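Extracellular matrix-binding protein EbhA (Staphylococcus aureus, PDB 2DGJ) probably serves as a cell wall-associated adhesin that binds extracellular matrix, this piece being part of its rod of linked three-helix bundles. Local coordinates at residues Thr208-Thr211 with Asn212-Asn215; Leu220-Leu223 with Gln224-Leu228; Asp11-Asn14 with Ala15-Thr19. All coordinates share one frame; numbering follows the deposited sequence.

Contact 1 (Thr208-Thr211 with Asn212-Asn215); sequences TSAT and NTIN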
loop_
_atom_site.group_PDB
_atom_site.type_symbol
_atom_site.label_atom_id
_atom_site.label_comp_id
_atom_site.label_asym_id
_atom_site.label_seq_id
_atom_site.Cartn_x
_atom_site.Cartn_y
_atom_site.Cartn_z
ATOM N N THR A 208 11.042 43.440 37.871
ATOM C CA THR A 208 12.440 43.615 38.230
ATOM C C THR A 208 12.917 45.053 38.026
ATOM O O THR A 208 13.525 45.643 38.923
ATOM C CB THR A 208 13.349 42.659 37.414
ATOM O OG1 THR A 208 13.043 41.301 37.752
ATOM C CG2 THR A 208 14.819 42.931 37.705
ATOM N N SER A 209 12.635 45.617 36.855
ATOM C CA SER A 209 13.069 46.975 36.557
ATOM C C SER A 209 12.322 47.988 37.403
ATOM O O SER A 209 12.889 49.002 37.811
ATOM C CB SER A 209 12.867 47.299 35.075
ATOM O OG SER A 209 11.504 47.544 34.785
ATOM N N ALA A 210 11.052 47.709 37.667
ATOM C CA ALA A 210 10.229 48.600 38.475
ATOM C C ALA A 210 10.712 48.606 39.918
ATOM O O ALA A 210 10.742 49.651 40.565
ATOM C CB ALA A 210 8.772 48.169 38.418
ATOM N N THR A 211 11.085 47.434 40.423
ATOM C CA THR A 211 11.573 47.305 41.792
ATOM C C THR A 211 12.915 48.002 41.952
ATOM O O THR A 211 13.155 48.697 42.934
ATOM C CB THR A 211 11.730 45.824 42.193
ATOM O OG1 THR A 211 10.434 45.226 42.316
ATOM C CG2 THR A 211 12.460 45.701 43.517
ATOM N N ASN A 212 13.793 47.816 40.977
ATOM C CA ASN A 212 15.105 48.445 41.025
ATOM C C ASN A 212 15.001 49.957 40.852
ATOM O O ASN A 212 15.788 50.708 41.423
ATOM C CB ASN A 212 16.024 47.858 39.951
ATOM C CG ASN A 212 16.394 46.412 40.225
ATOM O OD1 ASN A 212 16.457 45.982 41.380
ATOM N ND2 ASN A 212 16.655 45.659 39.162
ATOM N N THR A 213 14.032 50.400 40.057
ATOM C CA THR A 213 13.847 51.829 39.840
ATOM C C THR A 213 13.308 52.479 41.109
ATOM O O THR A 213 13.760 53.554 41.499
ATOM C CB THR A 213 12.874 52.107 38.670
ATOM O OG1 THR A 213 11.754 51.223 38.764
ATOM C CG2 THR A 213 13.560 51.896 37.337
ATOM N N ILE A 214 12.350 51.824 41.758
ATOM C CA ILE A 214 11.782 52.356 42.992
ATOM C C ILE A 214 12.859 52.481 44.070
ATOM O O ILE A 214 12.949 53.501 44.758
ATOM C CB ILE A 214 10.644 51.449 43.523
ATOM C CG1 ILE A 214 9.387 51.639 42.669
ATOM C CG2 ILE A 214 10.345 51.777 44.979
ATOM C CD1 ILE A 214 8.193 50.806 43.107
ATOM N N ASN A 215 13.672 51.438 44.210
ATOM C CA ASN A 215 14.735 51.432 45.208
ATOM C C ASN A 215 15.681 52.613 45.055
ATOM O O ASN A 215 16.236 53.101 46.043
ATOM C CB ASN A 215 15.546 50.134 45.122
ATOM C CG ASN A 215 15.170 49.135 46.203
ATOM O OD1 ASN A 215 15.155 49.464 47.391
ATOM N ND2 ASN A 215 14.877 47.904 45.798
#

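Contact 2 (Leu220-Leu223 with Gln224-Leu228); sequences LTQL and QKDNL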
loop_
_atom_site.group_PDB
_atom_site.type_symbol
_atom_site.label_atom_id
_atom_site.label_comp_id
_atom_site.label_asym_id
_atom_site.label_seq_id
_atom_site.Cartn_x
_atom_site.Cartn_y
_atom_site.Cartn_z
ATOM N N LEU A 220 11.632 59.138 47.809
ATOM C CA LEU A 220 10.973 58.157 48.663
ATOM C C LEU A 220 11.732 57.758 49.921
ATOM O O LEU A 220 12.956 57.599 49.901
ATOM C CB LEU A 220 10.675 56.895 47.851
ATOM C CG LEU A 220 9.267 56.666 47.296
ATOM C CD1 LEU A 220 8.596 57.983 46.953
ATOM C CD2 LEU A 220 9.372 55.753 46.076
ATOM N N THR A 221 10.996 57.598 51.018
ATOM C CA THR A 221 11.600 57.154 52.267
ATOM C C THR A 221 11.773 55.652 52.045
ATOM O O THR A 221 11.201 55.097 51.109
ATOM C CB THR A 221 10.668 57.383 53.477
ATOM O OG1 THR A 221 9.497 56.570 53.336
ATOM C CG2 THR A 221 10.269 58.862 53.579
ATOM N N GLN A 222 12.546 54.987 52.891
ATOM C CA GLN A 222 12.761 53.559 52.698
ATOM C C GLN A 222 11.487 52.721 52.835
ATOM O O GLN A 222 11.238 51.830 52.024
ATOM C CB GLN A 222 13.824 53.042 53.666
ATOM C CG GLN A 222 14.277 51.633 53.335
ATOM C CD GLN A 222 15.042 50.984 54.469
ATOM O OE1 GLN A 222 16.273 50.926 54.456
ATOM N NE2 GLN A 222 14.312 50.499 55.466
ATOM N N LEU A 223 10.681 53.004 53.852
ATOM C CA LEU A 223 9.450 52.243 54.043
ATOM C C LEU A 223 8.449 52.501 52.922
ATOM O O LEU A 223 7.622 51.636 52.610
ATOM C CB LEU A 223 8.822 52.555 55.412
ATOM C CG LEU A 223 8.421 53.975 55.824
ATOM C CD1 LEU A 223 7.322 54.516 54.926
ATOM C CD2 LEU A 223 7.934 53.935 57.265
ATOM N N GLN A 224 8.512 53.688 52.323
ATOM C CA GLN A 224 7.618 54.014 51.220
ATOM C C GLN A 224 8.020 53.112 50.067
ATOM O O GLN A 224 7.175 52.638 49.309
ATOM C CB GLN A 224 7.760 55.481 50.814
ATOM C CG GLN A 224 7.123 56.470 51.781
ATOM C CD GLN A 224 7.270 57.907 51.327
ATOM O OE1 GLN A 224 8.382 58.393 51.121
ATOM N NE2 GLN A 224 6.147 58.599 51.173
ATOM N N LYS A 225 9.323 52.875 49.951
ATOM C CA LYS A 225 9.851 52.015 48.904
ATOM C C LYS A 225 9.400 50.586 49.157
ATOM O O LYS A 225 9.087 49.857 48.212
ATOM C CB LYS A 225 11.381 52.083 48.875
ATOM C CG LYS A 225 11.924 53.438 48.452
ATOM C CD LYS A 225 13.442 53.453 48.413
ATOM C CE LYS A 225 13.973 54.789 47.905
ATOM N NZ LYS A 225 15.465 54.822 47.876
ATOM N N ASP A 226 9.362 50.185 50.428
ATOM C CA ASP A 226 8.937 48.834 50.780
ATOM C C ASP A 226 7.497 48.633 50.338
ATOM O O ASP A 226 7.184 47.677 49.638
ATOM C CB ASP A 226 9.046 48.595 52.286
ATOM C CG ASP A 226 10.471 48.711 52.795
ATOM O OD1 ASP A 226 11.386 48.219 52.099
ATOM O OD2 ASP A 226 10.677 49.281 53.888
ATOM N N ASN A 227 6.626 49.547 50.746
ATOM C CA ASN A 227 5.215 49.484 50.381
ATOM C C ASN A 227 5.062 49.294 48.871
ATOM O O ASN A 227 4.481 48.314 48.411
ATOM C CB ASN A 227 4.509 50.772 50.819
ATOM C CG ASN A 227 3.072 50.852 50.326
ATOM O OD1 ASN A 227 2.280 49.930 50.529
ATOM N ND2 ASN A 227 2.729 51.961 49.680
ATOM N N LEU A 228 5.602 50.238 48.109
ATOM C CA LEU A 228 5.536 50.190 46.651
ATOM C C LEU A 228 6.133 48.910 46.083
ATOM O O LEU A 228 5.573 48.311 45.166
ATOM C CB LEU A 228 6.253 51.411 46.063
ATOM C CG LEU A 228 5.424 52.666 45.756
ATOM C CD1 LEU A 228 4.236 52.779 46.687
ATOM C CD2 LEU A 228 6.316 53.882 45.877
#

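Contact 3 (Asp11-Asn14 with Ala15-Thr19); sequences DDEN and ATKQT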
loop_
_atom_site.group_PDB
_atom_site.type_symbol
_atom_site.label_atom_id
_atom_site.label_comp_id
_atom_site.label_asym_id
_atom_site.label_seq_id
_atom_site.Cartn_x
_atom_site.Cartn_y
_atom_site.Cartn_z
ATOM N N ASP A 11 -4.326 -12.685 -30.206
ATOM C CA ASP A 11 -3.960 -11.324 -30.585
ATOM C C ASP A 11 -4.324 -10.319 -29.508
ATOM O O ASP A 11 -3.595 -9.354 -29.262
ATOM C CB ASP A 11 -4.664 -10.915 -31.885
ATOM C CG ASP A 11 -4.261 -11.762 -33.076
ATOM O OD1 ASP A 11 -3.139 -12.311 -33.079
ATOM O OD2 ASP A 11 -5.070 -11.859 -34.023
ATOM N N ASP A 12 -5.459 -10.556 -28.861
ATOM C CA ASP A 12 -5.960 -9.650 -27.841
ATOM C C ASP A 12 -5.309 -9.775 -26.473
ATOM O O ASP A 12 -5.655 -9.032 -25.559
ATOM C CB ASP A 12 -7.475 -9.821 -27.724
ATOM C CG ASP A 12 -8.149 -8.634 -27.059
ATOM O OD1 ASP A 12 -7.676 -7.494 -27.251
ATOM O OD2 ASP A 12 -9.165 -8.838 -26.362
ATOM N N GLU A 13 -4.361 -10.696 -26.333
ATOM C CA GLU A 13 -3.687 -10.889 -25.052
ATOM C C GLU A 13 -3.078 -9.606 -24.491
ATOM O O GLU A 13 -3.520 -9.104 -23.452
ATOM C CB GLU A 13 -2.593 -11.957 -25.168
ATOM C CG GLU A 13 -1.723 -12.063 -23.920
ATOM C CD GLU A 13 -0.837 -13.293 -23.912
ATOM O OE1 GLU A 13 -0.071 -13.487 -24.880
ATOM O OE2 GLU A 13 -0.904 -14.061 -22.929
ATOM N N ASN A 14 -2.060 -9.085 -25.170
ATOM C CA ASN A 14 -1.390 -7.871 -24.719
ATOM C C ASN A 14 -2.366 -6.756 -24.370
ATOM O O ASN A 14 -2.225 -6.105 -23.334
ATOM C CB ASN A 14 -0.404 -7.379 -25.781
ATOM C CG ASN A 14 0.231 -6.042 -25.419
ATOM O OD1 ASN A 14 -0.390 -4.987 -25.557
ATOM N ND2 ASN A 14 1.474 -6.085 -24.946
ATOM N N ALA A 15 -3.358 -6.549 -25.228
ATOM C CA ALA A 15 -4.353 -5.506 -25.002
ATOM C C ALA A 15 -5.147 -5.795 -23.731
ATOM O O ALA A 15 -5.324 -4.924 -22.880
ATOM C CB ALA A 15 -5.296 -5.401 -26.208
ATOM N N THR A 16 -5.615 -7.031 -23.603
ATOM C CA THR A 16 -6.386 -7.437 -22.437
ATOM C C THR A 16 -5.568 -7.250 -21.168
ATOM O O THR A 16 -6.098 -6.862 -20.130
ATOM C CB THR A 16 -6.825 -8.919 -22.537
ATOM O OG1 THR A 16 -7.669 -9.093 -23.682
ATOM C CG2 THR A 16 -7.590 -9.338 -21.286
ATOM N N LYS A 17 -4.271 -7.523 -21.261
ATOM C CA LYS A 17 -3.387 -7.396 -20.112
ATOM C C LYS A 17 -3.083 -5.958 -19.729
ATOM O O LYS A 17 -2.594 -5.701 -18.629
ATOM C CB LYS A 17 -2.075 -8.147 -20.359
ATOM C CG LYS A 17 -2.207 -9.658 -20.249
ATOM C CD LYS A 17 -0.861 -10.344 -20.415
ATOM C CE LYS A 17 -0.953 -11.833 -20.114
ATOM N NZ LYS A 17 0.372 -12.500 -20.247
ATOM N N GLN A 18 -3.370 -5.025 -20.628
ATOM C CA GLN A 18 -3.125 -3.613 -20.353
ATOM C C GLN A 18 -4.321 -3.005 -19.636
ATOM O O GLN A 18 -4.220 -1.932 -19.030
ATOM C CB GLN A 18 -2.882 -2.846 -21.658
ATOM C CG GLN A 18 -1.521 -3.072 -22.307
ATOM C CD GLN A 18 -0.376 -2.534 -21.470
ATOM O OE1 GLN A 18 -0.063 -3.070 -20.406
ATOM N NE2 GLN A 18 0.250 -1.459 -21.945
ATOM N N THR A 19 -5.454 -3.697 -19.700
ATOM C CA THR A 19 -6.677 -3.205 -19.079
ATOM C C THR A 19 -6.714 -3.372 -17.567
ATOM O O THR A 19 -6.066 -4.256 -17.005
ATOM C CB THR A 19 -7.926 -3.901 -19.660
ATOM O OG1 THR A 19 -7.898 -5.295 -19.326
ATOM C CG2 THR A 19 -7.975 -3.729 -21.176
#

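Contact 1 (Thr208-Thr211 with Asn212-Asn215)
Thr208 meets Asn212 one helical turn further on, and the two side chains run alongside each other in the same direction. Methyl CG2 of Thr208 lies 3.6 Å from ND2 of Asn212, placed there because CG2 is anti to the backbone N (chi1 -64° for OG1), which leaves OG1 beside that N and bonded to the carbonyl of Arg204, a turn back. The backbone bond of this pair, Asn212 N to Thr208 O, is 3.0 Å long. Ser209 contributes its carbonyl oxygen, which accepts from Thr213 N at 2.9 Å. The hydroxyl of Thr213 lies within reach of two carbonyls, its OG1 being 2.7 Å from Ser209 O and 2.6 Å from Ala210 O. It comes over them because OG1 sits between the backbone N and the carbonyl carbon (chi1 43°). Ala210 O also accepts the regular helical bond from Ile214 N. Thr211 closes the segment: its O accepts from Asn215 N at 3.1 Å, its CG2 lies 4.0 Å from ND2 of the parallel Asn215 side chain, and its OG1 turns back to the carbonyl of Lys207.

Within the GA module 200-250, this part of helix 199-215 packs on two neighbours. On helix 222-234, Thr211 touches Lys229 and Val232, and Ile214 touches Leu228 and Val232. On helix 238-250, Ala210 touches Val241 and Thr213 touches Lys245.

Contact 2 (Leu220-Leu223 with Gln224-Leu228)
Thr221 and Gln224 form a capping box at the start of helix 222-234 in the GA module 200-250, with Thr221 as the N-cap. The backbone N-H of Thr221 points at the side-chain carbonyl of Gln224. This bond, Thr221 N to Gln224 OE1, is short at 2.7 Å and nearly straight at 168°; it lies in the amide plane on a lone pair of OE1, which fixes the rotation of the terminal amide. The reciprocal bond runs from Gln224 N to Thr221 OG1 at 3.2 Å, although the modelled place of this hydroxyl is less certain. With CG anti to its carbonyl carbon (chi1 -74°), Gln224 directs its extended chain back along the helix start, and the turn of the terminal amide presents OE1 to Thr221 N. Thr221 O takes up the next amide, Lys225 N, at 3.1 Å.

The apolar packing lies on the side that faces the bundle. Leu220, just ahead of the cap, puts its CB against Lys225 CG at 3.7 Å, so that the aliphatic part of the lysine runs across the leucine. CD2 of Leu220 lies 3.6 Å from CD2 of Leu228, the two side chains crossing at about a right angle. Ile214 of helix 199-215 packs against Lys225, and Glu251, apparently of the C-terminal tag, touches Leu220, Gln224 and Leu228.

The opposite character belongs to Gln222, Leu223, Asp226 and Asn227, which are exposed. Gln222 and Asp226 approach there only loosely, NE2 lying 4.1 Å from OD2 with the amide and carboxylate planes 57° apart. The extended Lys225 chain takes NZ to the carbonyl oxygen of Asn215, to which it donates.

Contact 3 (Asp11-Asn14 with Ala15-Thr19)
Ala15 and Asp12 meet in the first turn of the short helix 13-18, within the FIVAR domain 2-72, where the methyl CB of Ala15 lies 3.3 Å from OD1 of the aspartate. Thr16 follows and grips the backbone carbonyl of Asp12 twice. Both Thr16 N and Thr16 OG1 donate to Asp12 O, each at 2.8 Å; the amide comes in nearly head-on to the carbonyl, while the hydroxyl sits well above its plane. OG1 can reach because it is anti to the carbonyl carbon of Thr16 (chi1 -62°) and leans back toward the preceding turn. The Asp12 side chain crosses that of Thr16 at about a right angle, and its OD2 forms a salt bridge with Lys68.

Lys17 bonds through its N to Glu13 O at 2.8 Å, and its extended chain runs alongside that of Glu13. Their salt bridge, NZ to OE2, is weak at 3.4 Å, and NZ has its stronger partner in Asp34 of helix 27-46. Gln18 lies beside Asn14 in the same direction, with CG 3.9 Å from OD1 and the two amides turned 51° apart. Thr19 is the N-cap of the next helix, 20-23, and folds back on this one: its OG1 donates to Thr16 O over only 2.5 Å.

Overall arrangement
Contact 3 comes first along the chain, in the FIVAR domain 2-72, and contacts 1 and 2 follow in series within the GA module 200-250 near the other end. Contacts 1 and 2 lie on the consecutive helices 199-215 and 222-234, with centres 12 Å apart, and touch directly; besides the lysine bond, Ile214 CG2 comes within 4.2 Å of Leu220 CD2. Contact 3 lies on the opposite side of the chain's centre, its own centre about 87 Å from that of contact 1 and about 97 Å from that of contact 2. Such separation reflects the rod-like string of three-helix bundles, consistent with a role in adhesion.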